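Local structure of putative phosphinothricin acetyltransferase YwnH (Bacillus subtilis, 1VHS) at residues A[68-73]-A[116-121]; A[101-106]-A[136-141]. The protein probably inactivates the herbicide and antibiotic phosphinothricin by transferring an acetyl group from acetyl-CoA to its amino group. All coordinates share one frame; numbering follows the deposited sequence.

Contact 1 of 2, residues A[68-73]-A[116-121]; sequences ISFETF and RSLMAF
F73 and M119 meet across a strand that separates them. Strand 82-89 runs between strands 64-72 and 117-123, so the two segments share no backbone hydrogen bond. Only side chains bridge the gap, in two places on opposite faces of the sheet. M119 is present as selenomethionine. Its methyl carbon CE does the touching and approaches the F73 ring obliquely. CE of M119 lies 3.3 Å from CD1 of F73. CE of M119 is also 3.7 Å from CE1 of F73. The selenium sits further back, with SE of M119 5.1 Å from the F73 ring centroid and 34° off the ring normal. This is an oblique Met-aromatic contact. The bend at chi3 of M119 (-78°) turns the methyl to the ring. CG of F73 is anti to the backbone N (chi1 172°), which places the ring beside the M119 methyl. F73 is exposed, whereas M119 is buried and also packs on T82 and I159. Y79 meets the F73 ring as well.

The second touch is looser. Methyl CD1 of L118 comes to the edge of the F70 ring, roughly level with it, 4.2 Å from both CD2 and CE2 of F70. The two side chains cross at about a right angle. F70 is buried under helix 98-109, against I109. On the other face of strand 64-72, OG of S69 donates a 2.8 Å hydrogen bond to OE2 of E71, on the anti side of that carboxylate. H48 NE2 hydrogen-bonds to OG of S69, and W44 NE1 to OE2 of E71. Side chains reaching over a central strand from its two flanking strands, with a helix covering one face, fit the mixed sheet of the GNAT acetyltransferase fold.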
loop_
_atom_site.group_PDB
_atom_site.type_symbol
_atom_site.label_atom_id
_atom_site.label_comp_id
_atom_site.label_asym_id
_atom_site.label_seq_id
_atom_site.Cartn_x
_atom_site.Cartn_y
_atom_site.Cartn_z
ATOM N N ILE A 68 -0.071 0.562 6.186
ATOM C CA ILE A 68 -0.292 1.572 5.153
ATOM C C ILE A 68 1.012 2.337 4.995
ATOM O O ILE A 68 1.548 2.877 5.963
ATOM C CB ILE A 68 -1.375 2.586 5.561
ATOM C CG1 ILE A 68 -2.668 1.872 5.946
ATOM C CG2 ILE A 68 -1.647 3.545 4.406
ATOM C CD1 ILE A 68 -3.720 2.825 6.499
ATOM N N SER A 69 1.519 2.387 3.772
ATOM C CA SER A 69 2.771 3.070 3.503
ATOM C C SER A 69 2.572 4.220 2.530
ATOM O O SER A 69 1.911 4.052 1.506
ATOM C CB SER A 69 3.781 2.076 2.907
ATOM O OG SER A 69 4.918 2.737 2.372
ATOM N N PHE A 70 3.114 5.390 2.866
ATOM C CA PHE A 70 3.054 6.536 1.964
ATOM C C PHE A 70 4.475 6.641 1.422
ATOM O O PHE A 70 5.440 6.615 2.184
ATOM C CB PHE A 70 2.680 7.826 2.692
ATOM C CG PHE A 70 1.240 7.889 3.104
ATOM C CD1 PHE A 70 0.840 7.444 4.360
ATOM C CD2 PHE A 70 0.277 8.361 2.220
ATOM C CE1 PHE A 70 -0.507 7.466 4.730
ATOM C CE2 PHE A 70 -1.075 8.388 2.576
ATOM C CZ PHE A 70 -1.466 7.939 3.834
ATOM N N GLU A 71 4.609 6.732 0.107
ATOM C CA GLU A 71 5.934 6.810 -0.492
ATOM C C GLU A 71 6.016 7.922 -1.513
ATOM O O GLU A 71 5.008 8.315 -2.097
ATOM C CB GLU A 71 6.281 5.466 -1.130
ATOM C CG GLU A 71 6.458 4.353 -0.101
ATOM C CD GLU A 71 6.470 2.972 -0.717
ATOM O OE1 GLU A 71 7.199 2.769 -1.712
ATOM O OE2 GLU A 71 5.757 2.086 -0.197
ATOM N N THR A 72 7.223 8.443 -1.709
ATOM C CA THR A 72 7.437 9.516 -2.671
ATOM C C THR A 72 7.237 8.974 -4.074
ATOM O O THR A 72 7.455 7.786 -4.325
ATOM C CB THR A 72 8.868 10.075 -2.580
ATOM O OG1 THR A 72 9.804 9.035 -2.886
ATOM C CG2 THR A 72 9.143 10.601 -1.190
ATOM N N PHE A 73 6.813 9.839 -4.988
ATOM C CA PHE A 73 6.619 9.422 -6.370
ATOM C C PHE A 73 7.965 9.536 -7.071
ATOM O O PHE A 73 8.436 8.588 -7.700
ATOM C CB PHE A 73 5.598 10.319 -7.071
ATOM C CG PHE A 73 5.493 10.067 -8.548
ATOM C CD1 PHE A 73 5.006 8.858 -9.028
ATOM C CD2 PHE A 73 5.913 11.032 -9.460
ATOM C CE1 PHE A 73 4.940 8.609 -10.402
ATOM C CE2 PHE A 73 5.851 10.797 -10.831
ATOM C CZ PHE A 73 5.364 9.582 -11.303
ATOM N N ARG A 116 -1.211 16.295 -2.167
ATOM C CA ARG A 116 -2.269 16.814 -3.032
ATOM C C ARG A 116 -2.777 15.746 -3.996
ATOM O O ARG A 116 -3.978 15.650 -4.255
ATOM C CB ARG A 116 -1.763 18.019 -3.830
ATOM C CG ARG A 116 -2.752 18.521 -4.872
ATOM C CD ARG A 116 -2.351 19.883 -5.417
ATOM N NE ARG A 116 -1.005 19.885 -5.984
ATOM C CZ ARG A 116 -0.382 20.978 -6.412
ATOM N NH1 ARG A 116 0.844 20.896 -6.914
ATOM N NH2 ARG A 116 -0.984 22.158 -6.333
ATOM N N SER A 117 -1.862 14.945 -4.528
ATOM C CA SER A 117 -2.226 13.877 -5.464
ATOM C C SER A 117 -1.743 12.555 -4.898
ATOM O O SER A 117 -0.560 12.387 -4.610
ATOM C CB SER A 117 -1.581 14.116 -6.839
ATOM O OG SER A 117 -1.964 15.382 -7.363
ATOM N N LEU A 118 -2.665 11.617 -4.734
ATOM C CA LEU A 118 -2.325 10.316 -4.184
ATOM C C LEU A 118 -2.573 9.247 -5.241
ATOM O O LEU A 118 -3.633 9.208 -5.841
ATOM C CB LEU A 118 -3.181 10.058 -2.939
ATOM C CG LEU A 118 -2.819 8.884 -2.035
ATOM C CD1 LEU A 118 -1.392 9.049 -1.531
ATOM C CD2 LEU A 118 -3.806 8.819 -0.863
HETATM N N MSE A 119 -1.583 8.394 -5.477
HETATM C CA MSE A 119 -1.707 7.330 -6.466
HETATM C C MSE A 119 -1.554 5.943 -5.844
HETATM O O MSE A 119 -0.878 5.772 -4.826
HETATM C CB MSE A 119 -0.647 7.500 -7.564
HETATM C CG MSE A 119 -0.917 8.649 -8.517
HETATM SE SE MSE A 119 0.472 8.782 -9.878
HETATM C CE MSE A 119 1.767 9.597 -8.799
ATOM N N ALA A 120 -2.184 4.957 -6.475
ATOM C CA ALA A 120 -2.126 3.576 -6.024
ATOM C C ALA A 120 -1.798 2.687 -7.216
ATOM O O ALA A 120 -2.370 2.855 -8.291
ATOM C CB ALA A 120 -3.475 3.158 -5.417
ATOM N N PHE A 121 -0.872 1.754 -7.023
ATOM C CA PHE A 121 -0.460 0.831 -8.082
ATOM C C PHE A 121 -1.110 -0.513 -7.802
ATOM O O PHE A 121 -0.759 -1.200 -6.839
ATOM C CB PHE A 121 1.068 0.695 -8.095
ATOM C CG PHE A 121 1.782 1.943 -8.539
ATOM C CD1 PHE A 121 1.566 3.156 -7.894
ATOM C CD2 PHE A 121 2.667 1.907 -9.615
ATOM C CE1 PHE A 121 2.216 4.317 -8.311
ATOM C CE2 PHE A 121 3.325 3.064 -10.042
ATOM C CZ PHE A 121 3.097 4.271 -9.386
#

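Contact 2 of 2, residues A[101-106]-A[136-141]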
loop_
_atom_site.group_PDB
_atom_site.type_symbol
_atom_site.label_atom_id
_atom_site.label_comp_id
_atom_site.label_asym_id
_atom_site.label_seq_id
_atom_site.Cartn_x
_atom_site.Cartn_y
_atom_site.Cartn_z
ATOM N N TYR A 101 -11.659 0.147 5.678
ATOM C CA TYR A 101 -11.257 0.944 6.824
ATOM C C TYR A 101 -9.881 1.569 6.620
ATOM O O TYR A 101 -9.685 2.752 6.885
ATOM C CB TYR A 101 -11.239 0.085 8.089
ATOM C CG TYR A 101 -10.847 0.868 9.315
ATOM C CD1 TYR A 101 -11.705 1.827 9.856
ATOM C CD2 TYR A 101 -9.603 0.684 9.913
ATOM C CE1 TYR A 101 -11.330 2.584 10.960
ATOM C CE2 TYR A 101 -9.218 1.438 11.019
ATOM C CZ TYR A 101 -10.085 2.385 11.535
ATOM O OH TYR A 101 -9.708 3.137 12.625
ATOM N N LEU A 102 -8.928 0.769 6.151
ATOM C CA LEU A 102 -7.570 1.260 5.930
ATOM C C LEU A 102 -7.503 2.382 4.901
ATOM O O LEU A 102 -6.785 3.368 5.095
ATOM C CB LEU A 102 -6.654 0.108 5.504
ATOM C CG LEU A 102 -6.514 -1.007 6.546
ATOM C CD1 LEU A 102 -5.672 -2.147 5.993
ATOM C CD2 LEU A 102 -5.875 -0.434 7.805
ATOM N N LEU A 103 -8.240 2.243 3.804
ATOM C CA LEU A 103 -8.218 3.287 2.783
ATOM C C LEU A 103 -8.823 4.564 3.344
ATOM O O LEU A 103 -8.303 5.650 3.121
ATOM C CB LEU A 103 -8.978 2.850 1.524
ATOM C CG LEU A 103 -8.973 3.855 0.360
ATOM C CD1 LEU A 103 -7.548 4.330 0.061
ATOM C CD2 LEU A 103 -9.586 3.204 -0.876
ATOM N N GLN A 104 -9.921 4.434 4.082
ATOM C CA GLN A 104 -10.563 5.604 4.669
ATOM C C GLN A 104 -9.578 6.340 5.576
ATOM O O GLN A 104 -9.474 7.562 5.520
ATOM C CB GLN A 104 -11.811 5.187 5.454
ATOM C CG GLN A 104 -12.482 6.327 6.207
ATOM C CD GLN A 104 -13.689 5.861 7.002
ATOM O OE1 GLN A 104 -14.706 5.463 6.433
ATOM N NE2 GLN A 104 -13.576 5.898 8.329
ATOM N N GLU A 105 -8.844 5.594 6.401
ATOM C CA GLU A 105 -7.860 6.205 7.293
ATOM C C GLU A 105 -6.719 6.835 6.500
ATOM O O GLU A 105 -6.249 7.918 6.833
ATOM C CB GLU A 105 -7.301 5.166 8.267
ATOM C CG GLU A 105 -8.300 4.724 9.325
ATOM C CD GLU A 105 -9.136 5.888 9.851
ATOM O OE1 GLU A 105 -8.558 6.829 10.431
ATOM O OE2 GLU A 105 -10.373 5.867 9.673
ATOM N N ALA A 106 -6.269 6.155 5.453
ATOM C CA ALA A 106 -5.194 6.692 4.630
ATOM C C ALA A 106 -5.629 8.044 4.067
ATOM O O ALA A 106 -4.858 9.008 4.065
ATOM C CB ALA A 106 -4.863 5.720 3.486
ATOM N N HIS A 136 -13.855 5.429 -3.695
ATOM C CA HIS A 136 -13.294 6.515 -2.905
ATOM C C HIS A 136 -12.635 7.654 -3.684
ATOM O O HIS A 136 -11.679 8.271 -3.213
ATOM C CB HIS A 136 -12.323 5.960 -1.859
ATOM C CG HIS A 136 -13.001 5.250 -0.726
ATOM N ND1 HIS A 136 -13.252 3.894 -0.733
ATOM C CD2 HIS A 136 -13.486 5.714 0.450
ATOM C CE1 HIS A 136 -13.857 3.553 0.391
ATOM N NE2 HIS A 136 -14.013 4.639 1.126
ATOM N N GLY A 137 -13.142 7.923 -4.882
ATOM C CA GLY A 137 -12.631 9.036 -5.662
ATOM C C GLY A 137 -11.462 8.808 -6.598
ATOM O O GLY A 137 -11.042 9.735 -7.294
ATOM N N PHE A 138 -10.927 7.596 -6.621
ATOM C CA PHE A 138 -9.808 7.314 -7.510
ATOM C C PHE A 138 -10.310 7.005 -8.913
ATOM O O PHE A 138 -11.382 6.424 -9.082
ATOM C CB PHE A 138 -8.987 6.133 -6.992
ATOM C CG PHE A 138 -8.155 6.452 -5.788
ATOM C CD1 PHE A 138 -8.741 6.569 -4.530
ATOM C CD2 PHE A 138 -6.778 6.644 -5.911
ATOM C CE1 PHE A 138 -7.964 6.873 -3.408
ATOM C CE2 PHE A 138 -5.997 6.945 -4.799
ATOM C CZ PHE A 138 -6.593 7.059 -3.542
ATOM N N ALA A 139 -9.533 7.419 -9.910
ATOM C CA ALA A 139 -9.845 7.175 -11.318
ATOM C C ALA A 139 -8.621 6.507 -11.943
ATOM O O ALA A 139 -7.496 6.711 -11.484
ATOM C CB ALA A 139 -10.128 8.488 -12.026
ATOM N N GLU A 140 -8.828 5.717 -12.989
ATOM C CA GLU A 140 -7.700 5.064 -13.643
ATOM C C GLU A 140 -6.905 6.109 -14.427
ATOM O O GLU A 140 -7.418 6.733 -15.357
ATOM C CB GLU A 140 -8.191 3.962 -14.585
ATOM C CG GLU A 140 -7.068 3.157 -15.235
ATOM C CD GLU A 140 -7.586 2.102 -16.198
ATOM O OE1 GLU A 140 -8.498 1.338 -15.812
ATOM O OE2 GLU A 140 -7.077 2.039 -17.336
ATOM N N TRP A 141 -5.652 6.314 -14.043
ATOM C CA TRP A 141 -4.812 7.289 -14.718
ATOM C C TRP A 141 -3.881 6.606 -15.713
ATOM O O TRP A 141 -3.289 7.259 -16.573
ATOM C CB TRP A 141 -3.970 8.058 -13.705
ATOM C CG TRP A 141 -4.712 9.086 -12.904
ATOM C CD1 TRP A 141 -6.040 9.417 -12.991
ATOM C CD2 TRP A 141 -4.152 9.932 -11.897
ATOM N NE1 TRP A 141 -6.336 10.422 -12.093
ATOM C CE2 TRP A 141 -5.194 10.756 -11.412
ATOM C CE3 TRP A 141 -2.867 10.073 -11.356
ATOM C CZ2 TRP A 141 -4.987 11.709 -10.409
ATOM C CZ3 TRP A 141 -2.662 11.022 -10.358
ATOM C CH2 TRP A 141 -3.723 11.828 -9.896
#
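L103 meets both H136 and F138, one with each methyl. From the helix its CB points toward segment 136-141. CG is anti to the backbone N (chi1 -178°), which carries the branch outward from the helix. CG of L103 stands 4.3 Å above the plane of the H136 ring, nearer the ring's border than its centre. At the tip, CD2 turns to H136. CD2 of L103 lies 3.7 Å from ND1 of H136 and 4.0 Å from its CG and CB. The two side chains run alongside each other, pointing opposite ways. The methyl only packs against ND1 of H136. The hydrogen bond of that nitrogen goes to O of L132 and helps to fix the rotation of the imidazole. The other methyl goes to F138, with CD1 of L103 4.3 Å from CE1 of F138, obliquely to the ring. F138 itself meets F133 edge-to-face. L103 also touches L132 and F133, so it fills the seam between helix 98-109 and helix 127-135. H136 and F138 line that seam from the turn that leaves helix 127-135 and leads into strand 139-150.

The centres of contacts 1 and 2 lie about 10 Å apart, and both reach the same mixed sheet. Their segments alternate along the chain: 68-73, 101-106, 116-121, 136-141. Helix 98-109 joins them. Its inner side lies on the sheet, where CZ of F70 is 3.6 Å from O of A106 and CD1 of I68 is 3.4 Å from O of L102. Strand 117-123 follows that helix and touches contact 2 directly, with O of L118 3.4 Å from CE2 of F138. Through these touches helix 98-109 is packed on the sheet, while contact 2 joins it to the turn after helix 127-135. The start of helix 98-109, including S100, belongs to the predicted acetyl-CoA site.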